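Local coordinates for maltose/maltodextrin-binding protein (Thermus thermophilus, PDB 2GH9) that binds maltotriose in a cleft and, as a periplasmic maltodextrin-binding protein, probably delivers it to a membrane transporter for uptake, at residues V5-G10 with V32-V37. Numbering follows the deposited sequence.
Sequences VWTHFG and VEVVEV. With GLC (alpha-D-glucopyranose), chain B.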
ATOM      1  N   VAL A   5      -4.750  -1.958 -20.689  1.00 27.19           N
ATOM      2  CA  VAL A   5      -4.608  -2.063 -19.236  1.00 25.99           C
ATOM      3  C   VAL A   5      -3.490  -1.133 -18.797  1.00 24.90           C
ATOM      4  O   VAL A   5      -2.391  -1.244 -19.288  1.00 23.94           O
ATOM      5  CB  VAL A   5      -4.232  -3.502 -18.806  1.00 26.03           C
ATOM      6  CG1 VAL A   5      -4.100  -3.631 -17.256  1.00 25.75           C
ATOM      7  CG2 VAL A   5      -5.248  -4.475 -19.331  1.00 23.92           C
ATOM      8  N   TRP A   6      -3.794  -0.207 -17.890  1.00 24.22           N
ATOM      9  CA  TRP A   6      -2.750   0.529 -17.166  1.00 23.78           C
ATOM     10  C   TRP A   6      -2.347  -0.244 -15.931  1.00 22.93           C
ATOM     11  O   TRP A   6      -3.222  -0.719 -15.191  1.00 23.43           O
ATOM     12  CB  TRP A   6      -3.248   1.906 -16.756  1.00 24.41           C
ATOM     13  CG  TRP A   6      -3.297   2.868 -17.879  1.00 24.88           C
ATOM     14  CD1 TRP A   6      -2.800   2.693 -19.140  1.00 25.54           C
ATOM     15  CD2 TRP A   6      -3.850   4.180 -17.840  1.00 26.13           C
ATOM     16  NE1 TRP A   6      -3.043   3.805 -19.899  1.00 26.55           N
ATOM     17  CE2 TRP A   6      -3.671   4.744 -19.120  1.00 25.62           C
ATOM     18  CE3 TRP A   6      -4.503   4.931 -16.849  1.00 24.66           C
ATOM     19  CZ2 TRP A   6      -4.105   6.033 -19.437  1.00 26.10           C
ATOM     20  CZ3 TRP A   6      -4.933   6.206 -17.162  1.00 25.37           C
ATOM     21  CH2 TRP A   6      -4.732   6.748 -18.455  1.00 24.43           C
ATOM     22  N   THR A   7      -1.037  -0.384 -15.716  1.00 21.77           N
ATOM     23  CA  THR A   7      -0.529  -1.054 -14.510  1.00 20.71           C
ATOM     24  C   THR A   7       0.713  -0.375 -13.934  1.00 19.61           C
ATOM     25  O   THR A   7       1.527   0.164 -14.676  1.00 20.34           O
ATOM     26  CB  THR A   7      -0.188  -2.549 -14.797  1.00 20.66           C
ATOM     27  OG1 THR A   7       0.123  -3.206 -13.575  1.00 19.73           O
ATOM     28  CG2 THR A   7       0.976  -2.683 -15.765  1.00 19.26           C
ATOM     29  N   HIS A   8       0.853  -0.446 -12.614  1.00 19.08           N
ATOM     30  CA  HIS A   8       2.053   0.020 -11.898  1.00 19.45           C
ATOM     31  C   HIS A   8       2.985  -1.137 -11.533  1.00 19.63           C
ATOM     32  O   HIS A   8       3.999  -0.961 -10.830  1.00 18.85           O
ATOM     33  CB  HIS A   8       1.693   0.812 -10.637  1.00 18.68           C
ATOM     34  CG  HIS A   8       0.752   0.113  -9.696  1.00 19.21           C
ATOM     35  ND1 HIS A   8       1.187  -0.676  -8.650  1.00 18.48           N
ATOM     36  CD2 HIS A   8      -0.602   0.150  -9.597  1.00 20.07           C
ATOM     37  CE1 HIS A   8       0.142  -1.129  -7.977  1.00 20.22           C
ATOM     38  NE2 HIS A   8      -0.955  -0.620  -8.515  1.00 20.32           N
ATOM     39  N   PHE A   9       2.651  -2.324 -12.025  1.00 19.51           N
ATOM     40  CA  PHE A   9       3.435  -3.495 -11.740  1.00 19.81           C
ATOM     41  C   PHE A   9       4.761  -3.462 -12.514  1.00 20.67           C
ATOM     42  O   PHE A   9       4.849  -2.937 -13.634  1.00 21.25           O
ATOM     43  CB  PHE A   9       2.683  -4.783 -12.129  1.00 18.96           C
ATOM     44  CG  PHE A   9       1.415  -5.031 -11.366  1.00 16.97           C
ATOM     45  CD1 PHE A   9       1.076  -4.297 -10.236  1.00 18.47           C
ATOM     46  CD2 PHE A   9       0.549  -6.027 -11.789  1.00 16.59           C
ATOM     47  CE1 PHE A   9      -0.088  -4.543  -9.558  1.00 18.45           C
ATOM     48  CE2 PHE A   9      -0.615  -6.282 -11.116  1.00 17.11           C
ATOM     49  CZ  PHE A   9      -0.931  -5.551  -9.987  1.00 19.91           C
ATOM     50  N   GLY A  10       5.783  -4.043 -11.900  1.00 21.38           N
ATOM     51  CA  GLY A  10       7.038  -4.328 -12.574  1.00 21.25           C
ATOM     52  C   GLY A  10       7.479  -5.718 -12.229  1.00 22.20           C
ATOM     53  O   GLY A  10       6.786  -6.435 -11.497  1.00 23.03           O
ATOM     54  N   VAL A  32      -4.887  -7.665 -25.809  1.00 35.37           N
ATOM     55  CA  VAL A  32      -4.738  -6.887 -24.576  1.00 34.20           C
ATOM     56  C   VAL A  32      -3.376  -6.192 -24.565  1.00 33.14           C
ATOM     57  O   VAL A  32      -2.330  -6.868 -24.623  1.00 33.48           O
ATOM     58  CB  VAL A  32      -4.862  -7.763 -23.325  1.00 33.91           C
ATOM     59  CG1 VAL A  32      -4.722  -6.898 -22.044  1.00 33.93           C
ATOM     60  CG2 VAL A  32      -6.185  -8.506 -23.324  1.00 33.56           C
ATOM     61  N   GLU A  33      -3.387  -4.861 -24.513  1.00 31.48           N
ATOM     62  CA  GLU A  33      -2.150  -4.095 -24.405  1.00 31.07           C
ATOM     63  C   GLU A  33      -1.898  -3.686 -22.936  1.00 29.13           C
ATOM     64  O   GLU A  33      -2.688  -2.980 -22.333  1.00 27.11           O
ATOM     65  CB  GLU A  33      -2.128  -2.865 -25.339  1.00 31.01           C
ATOM     66  CG  GLU A  33      -0.661  -2.403 -25.667  1.00 32.63           C
ATOM     67  CD  GLU A  33      -0.536  -0.986 -26.219  1.00 34.63           C
ATOM     68  OE1 GLU A  33      -1.404  -0.557 -27.026  1.00 41.88           O
ATOM     69  OE2 GLU A  33       0.443  -0.284 -25.855  1.00 36.92           O
ATOM     70  N   VAL A  34      -0.794  -4.174 -22.377  1.00 27.90           N
ATOM     71  CA  VAL A  34      -0.392  -3.814 -21.018  1.00 27.57           C
ATOM     72  C   VAL A  34       0.504  -2.564 -21.095  1.00 26.61           C
ATOM     73  O   VAL A  34       1.542  -2.571 -21.745  1.00 26.86           O
ATOM     74  CB  VAL A  34       0.281  -5.013 -20.330  1.00 27.56           C
ATOM     75  CG1 VAL A  34       0.733  -4.657 -18.888  1.00 26.44           C
ATOM     76  CG2 VAL A  34      -0.684  -6.217 -20.332  1.00 28.67           C
ATOM     77  N   VAL A  35       0.062  -1.481 -20.469  1.00 25.98           N
ATOM     78  CA  VAL A  35       0.765  -0.202 -20.490  1.00 25.46           C
ATOM     79  C   VAL A  35       1.219   0.108 -19.059  1.00 24.80           C
ATOM     80  O   VAL A  35       0.403   0.160 -18.131  1.00 24.26           O
ATOM     81  CB  VAL A  35      -0.124   0.926 -21.104  1.00 25.43           C
ATOM     82  CG1 VAL A  35       0.536   2.297 -21.020  1.00 25.70           C
ATOM     83  CG2 VAL A  35      -0.464   0.615 -22.576  1.00 25.89           C
ATOM     84  N   GLU A  36       2.530   0.264 -18.895  1.00 24.17           N
ATOM     85  CA  GLU A  36       3.124   0.672 -17.624  1.00 24.03           C
ATOM     86  C   GLU A  36       2.948   2.168 -17.384  1.00 23.47           C
ATOM     87  O   GLU A  36       3.058   2.987 -18.307  1.00 23.96           O
ATOM     88  CB  GLU A  36       4.599   0.298 -17.564  1.00 24.09           C
ATOM     89  CG  GLU A  36       4.837  -1.199 -17.521  1.00 23.86           C
ATOM     90  CD  GLU A  36       6.228  -1.586 -18.023  1.00 24.85           C
ATOM     91  OE1 GLU A  36       7.178  -1.623 -17.208  1.00 24.35           O
ATOM     92  OE2 GLU A  36       6.357  -1.878 -19.233  1.00 30.53           O
ATOM     93  N   VAL A  37       2.633   2.491 -16.136  1.00 23.03           N
ATOM     94  CA  VAL A  37       2.372   3.852 -15.666  1.00 22.55           C
ATOM     95  C   VAL A  37       2.915   3.875 -14.244  1.00 22.56           C
ATOM     96  O   VAL A  37       2.624   2.946 -13.469  1.00 23.43           O
ATOM     97  CB  VAL A  37       0.880   4.196 -15.563  1.00 22.28           C
ATOM     98  CG1 VAL A  37       0.696   5.727 -15.257  1.00 21.33           C
ATOM     99  CG2 VAL A  37       0.066   3.714 -16.793  1.00 20.75           C
TER
HETATM  100  C1  GLC B   1       4.928   0.203  -6.975  1.00 20.95           C
HETATM  101  C2  GLC B   1       4.055  -0.882  -6.346  1.00 18.57           C
HETATM  102  C3  GLC B   1       3.011  -0.242  -5.453  1.00 16.80           C
HETATM  103  C4  GLC B   1       3.707   0.619  -4.387  1.00 16.49           C
HETATM  104  C5  GLC B   1       4.591   1.697  -5.035  1.00 18.76           C
HETATM  105  C6  GLC B   1       5.429   2.446  -3.980  1.00 19.24           C
HETATM  106  O1  GLC B   1       4.133   0.933  -7.907  1.00 25.38           O
HETATM  107  O2  GLC B   1       3.451  -1.709  -7.365  1.00 17.50           O
HETATM  108  O3  GLC B   1       2.161  -1.224  -4.838  1.00 17.32           O
HETATM  109  O4  GLC B   1       2.721   1.337  -3.667  1.00 17.46           O
HETATM  110  O5  GLC B   1       5.465   1.084  -5.980  1.00 19.78           O
HETATM  111  O6  GLC B   1       6.303   3.418  -4.585  1.00 20.67           O
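Val37 lays its CG2 methyl over one face of the Trp6 indole, 3.6 Å from CG and offset toward the rim of the five-membered ring, a CH-pi contact 24° off the ring normal. Val35 meets the same ring at its edge: its CB lies 3.8 Å from Trp6 CD1, and the two side chains run side by side, pointing the same way. The indole is thus held by Val35 of strand 32-36 and by Val37 just beyond its end, with Lys45 and Phe46 of helix 39-49 also touching it. The other face of the sheet carries Val5 and Thr7; Thr7 packs on Leu14 and Leu17 of helix 11-26, and Val5 on Leu58 and Val60 of strand 58-63. There Val5 CG2 touches Val32 CG1, and Thr7 CG2 touches Val34 CG1 at 3.7 Å. With OG1 anti to the backbone N (chi1 -172°), Thr7 accepts a hydrogen bond from Phe9 N in an ST turn; the same hydroxyl also bonds to Val60 O and sits above the rim of the Phe9 ring. Four backbone hydrogen bonds, from Val5 N to Glu33 O through to Val37 N to Thr7 O, join the two parallel strands. Just past the strand end, His8 CB touches Val37 O, while the imidazole turns to the sugar, where ND1 and glucose O2 share a hydrogen bond of 2.8 Å in the ring plane. Phe9 CD1 lies over one face of this imidazole, and Phe39 meets it edge-to-face. An alanine at His8 would probably leave glucose O2 without this partner and open a gap beside Phe9 and Phe39. Strand 3-7, helix 11-26 and strand 32-36 form a beta-alpha-beta unit with parallel strands, typical of periplasmic binding proteins, in which the loop after the first strand brings His8 into the maltotriose pocket.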